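Local coordinates for protein aspartokinase (Synechocystis, PDB 3L76) that probably catalyses the ATP-dependent phosphorylation of the beta-carboxyl group of aspartate, and binds lysine and threonine at sites formed between its ACT domains, at residues I558-T563 with S569-Q574. Sequence-based numbering, arbitrary orientation.
Sequences IEMIAT and SCVVPQ. With THR (threonine), chain C; LYS (lysine), chain E.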
loop_
_atom_site.group_PDB
_atom_site.type_symbol
_atom_site.label_atom_id
_atom_site.label_comp_id
_atom_site.label_asym_id
_atom_site.label_seq_id
_atom_site.Cartn_x
_atom_site.Cartn_y
_atom_site.Cartn_z
ATOM N N ILE A 558 -33.666 -6.884 -41.517
ATOM C CA ILE A 558 -33.308 -5.864 -40.548
ATOM C C ILE A 558 -34.479 -5.599 -39.615
ATOM O O ILE A 558 -35.508 -5.071 -40.036
ATOM C CB ILE A 558 -32.874 -4.564 -41.239
ATOM C CG1 ILE A 558 -31.714 -4.838 -42.203
ATOM C CG2 ILE A 558 -32.495 -3.513 -40.198
ATOM C CD1 ILE A 558 -31.342 -3.652 -43.053
ATOM N N GLU A 559 -34.322 -5.973 -38.348
ATOM C CA GLU A 559 -35.415 -5.878 -37.388
ATOM C C GLU A 559 -35.582 -4.464 -36.844
ATOM O O GLU A 559 -36.693 -3.966 -36.708
ATOM C CB GLU A 559 -35.213 -6.868 -36.234
ATOM C CG GLU A 559 -34.994 -8.319 -36.660
ATOM C CD GLU A 559 -35.145 -9.301 -35.505
ATOM O OE1 GLU A 559 -35.864 -8.973 -34.535
ATOM O OE2 GLU A 559 -34.554 -10.403 -35.563
ATOM N N MET A 560 -34.468 -3.827 -36.513
ATOM C CA MET A 560 -34.497 -2.469 -35.997
ATOM C C MET A 560 -33.293 -1.708 -36.513
ATOM O O MET A 560 -32.268 -2.299 -36.825
ATOM C CB MET A 560 -34.518 -2.474 -34.465
ATOM C CG MET A 560 -35.681 -3.237 -33.848
ATOM S SD MET A 560 -36.080 -2.768 -32.143
ATOM C CE MET A 560 -34.598 -3.288 -31.287
ATOM N N ILE A 561 -33.419 -0.391 -36.616
ATOM C CA ILE A 561 -32.297 0.464 -36.986
ATOM C C ILE A 561 -32.240 1.634 -36.023
ATOM O O ILE A 561 -33.279 2.177 -35.638
ATOM C CB ILE A 561 -32.446 1.033 -38.407
ATOM C CG1 ILE A 561 -32.677 -0.076 -39.427
ATOM C CG2 ILE A 561 -31.237 1.867 -38.779
ATOM C CD1 ILE A 561 -33.219 0.435 -40.742
ATOM N N ALA A 562 -31.022 2.007 -35.633
ATOM C CA ALA A 562 -30.788 3.176 -34.777
ATOM C C ALA A 562 -29.478 3.878 -35.126
ATOM O O ALA A 562 -28.507 3.260 -35.551
ATOM C CB ALA A 562 -30.821 2.801 -33.295
ATOM N N THR A 563 -29.441 5.178 -34.916
ATOM C CA THR A 563 -28.392 5.961 -35.533
ATOM C C THR A 563 -27.815 7.053 -34.613
ATOM O O THR A 563 -28.455 7.481 -33.653
ATOM C CB THR A 563 -28.944 6.540 -36.857
ATOM O OG1 THR A 563 -28.142 6.110 -37.961
ATOM C CG2 THR A 563 -29.051 8.021 -36.809
ATOM N N SER A 569 -26.483 1.294 -36.316
ATOM C CA SER A 569 -26.708 -0.052 -35.793
ATOM C C SER A 569 -27.963 -0.703 -36.411
ATOM O O SER A 569 -29.029 -0.079 -36.504
ATOM C CB SER A 569 -26.873 -0.012 -34.271
ATOM O OG SER A 569 -25.693 0.381 -33.630
ATOM N N CYS A 570 -27.836 -1.959 -36.816
ATOM C CA CYS A 570 -28.995 -2.753 -37.232
ATOM C C CYS A 570 -29.165 -3.923 -36.296
ATOM O O CYS A 570 -28.209 -4.663 -36.046
ATOM C CB CYS A 570 -28.812 -3.307 -38.643
ATOM S SG CYS A 570 -28.879 -2.081 -39.921
ATOM N N VAL A 571 -30.376 -4.095 -35.776
ATOM C CA VAL A 571 -30.696 -5.311 -35.043
ATOM C C VAL A 571 -31.112 -6.377 -36.039
ATOM O O VAL A 571 -31.770 -6.103 -37.036
ATOM C CB VAL A 571 -31.796 -5.115 -34.001
ATOM C CG1 VAL A 571 -32.083 -6.431 -33.291
ATOM C CG2 VAL A 571 -31.369 -4.091 -33.011
ATOM N N VAL A 572 -30.726 -7.602 -35.747
ATOM C CA VAL A 572 -30.698 -8.641 -36.752
ATOM C C VAL A 572 -30.873 -9.981 -36.038
ATOM O O VAL A 572 -30.695 -10.073 -34.814
ATOM C CB VAL A 572 -29.348 -8.551 -37.504
ATOM C CG1 VAL A 572 -28.451 -9.752 -37.221
ATOM C CG2 VAL A 572 -29.562 -8.322 -38.969
ATOM N N PRO A 573 -31.270 -11.019 -36.775
ATOM C CA PRO A 573 -31.464 -12.310 -36.106
ATOM C C PRO A 573 -30.142 -12.867 -35.578
ATOM O O PRO A 573 -29.147 -12.837 -36.287
ATOM C CB PRO A 573 -32.030 -13.197 -37.218
ATOM C CG PRO A 573 -32.631 -12.235 -38.193
ATOM C CD PRO A 573 -31.753 -11.026 -38.163
ATOM N N GLN A 574 -30.142 -13.370 -34.349
ATOM C CA GLN A 574 -28.919 -13.849 -33.712
ATOM C C GLN A 574 -28.130 -14.858 -34.538
ATOM O O GLN A 574 -26.908 -14.792 -34.596
ATOM C CB GLN A 574 -29.211 -14.423 -32.318
ATOM C CG GLN A 574 -28.011 -15.115 -31.684
ATOM C CD GLN A 574 -28.010 -15.042 -30.173
ATOM O OE1 GLN A 574 -27.252 -14.279 -29.589
ATOM N NE2 GLN A 574 -28.853 -15.836 -29.533
HETATM N N THR C . -37.021 -5.548 -42.635
HETATM C CA THR C . -36.827 -4.587 -43.728
HETATM C C THR C . -35.477 -4.767 -44.415
HETATM O O THR C . -34.664 -5.608 -43.992
HETATM C CB THR C . -36.992 -3.130 -43.254
HETATM O OG1 THR C . -35.999 -2.823 -42.261
HETATM C CG2 THR C . -38.374 -2.943 -42.641
HETATM O OXT THR C . -35.201 -4.094 -45.416
HETATM N N LYS E . -25.369 10.546 -43.663
HETATM C CA LYS E . -25.200 9.158 -44.073
HETATM C C LYS E . -26.139 8.841 -45.245
HETATM O O LYS E . -26.947 9.685 -45.664
HETATM C CB LYS E . -25.432 8.200 -42.896
HETATM C CG LYS E . -26.794 8.352 -42.183
HETATM C CD LYS E . -26.928 7.347 -41.020
HETATM C CE LYS E . -26.122 7.779 -39.797
HETATM N NZ LYS E . -26.492 9.180 -39.384
HETATM O OXT LYS E . -26.094 7.747 -45.814
#
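Ala-562 and Ser-569 join the two strands of this antiparallel hairpin by a pair of reciprocal backbone hydrogen bonds, 3.0 Å from Ala-562 N to Ser-569 O and 2.9 Å from Ser-569 N to Ala-562 O. Further along, the ladder changes character. Val-571 faces two residues at once, receiving the N-H of Glu-559 on its carbonyl oxygen (N to O 2.9 Å) and giving its own N-H to Met-560 O. This two-against-one pairing is a classic beta bulge, lying within the last ACT domain of the chain. Both donors are tilted about 30° from the carbonyl plane they address. Strand 567-573 lies between 560-563 and 520-533, and helix 543-552 packs on the face carrying Cys-570.

Apolar contacts divide between the two faces. On one, Cys-570 SG lies 3.9 Å from Ile-558 CG2, a branch set anti to the backbone N, with Phe-548 of the helix touching both residues. On the other, Met-560 and Val-571 run side by side; a bend at chi3 (-65°) brings the methionine methyl CE to 3.7 Å from Val-571 CG2, while Ile-477 also touches Met-560.

The carboxylate of Glu-559 makes a van der Waals contact with the ring of Pro-573, OE2 3.7 Å from CG, rather than a polar bond.

Bound effectors meet the first segment at both ends. Ile-558 hydrogen-bonds threonine through its backbone, its N donating to the ligand O and its O accepting from the ligand N, each at 3.0 Å, while its CB and CG1 pack against the ligand carboxylate. At the other end, Thr-563 OG1 approaches CE of the bound lysine, whose pocket it lines.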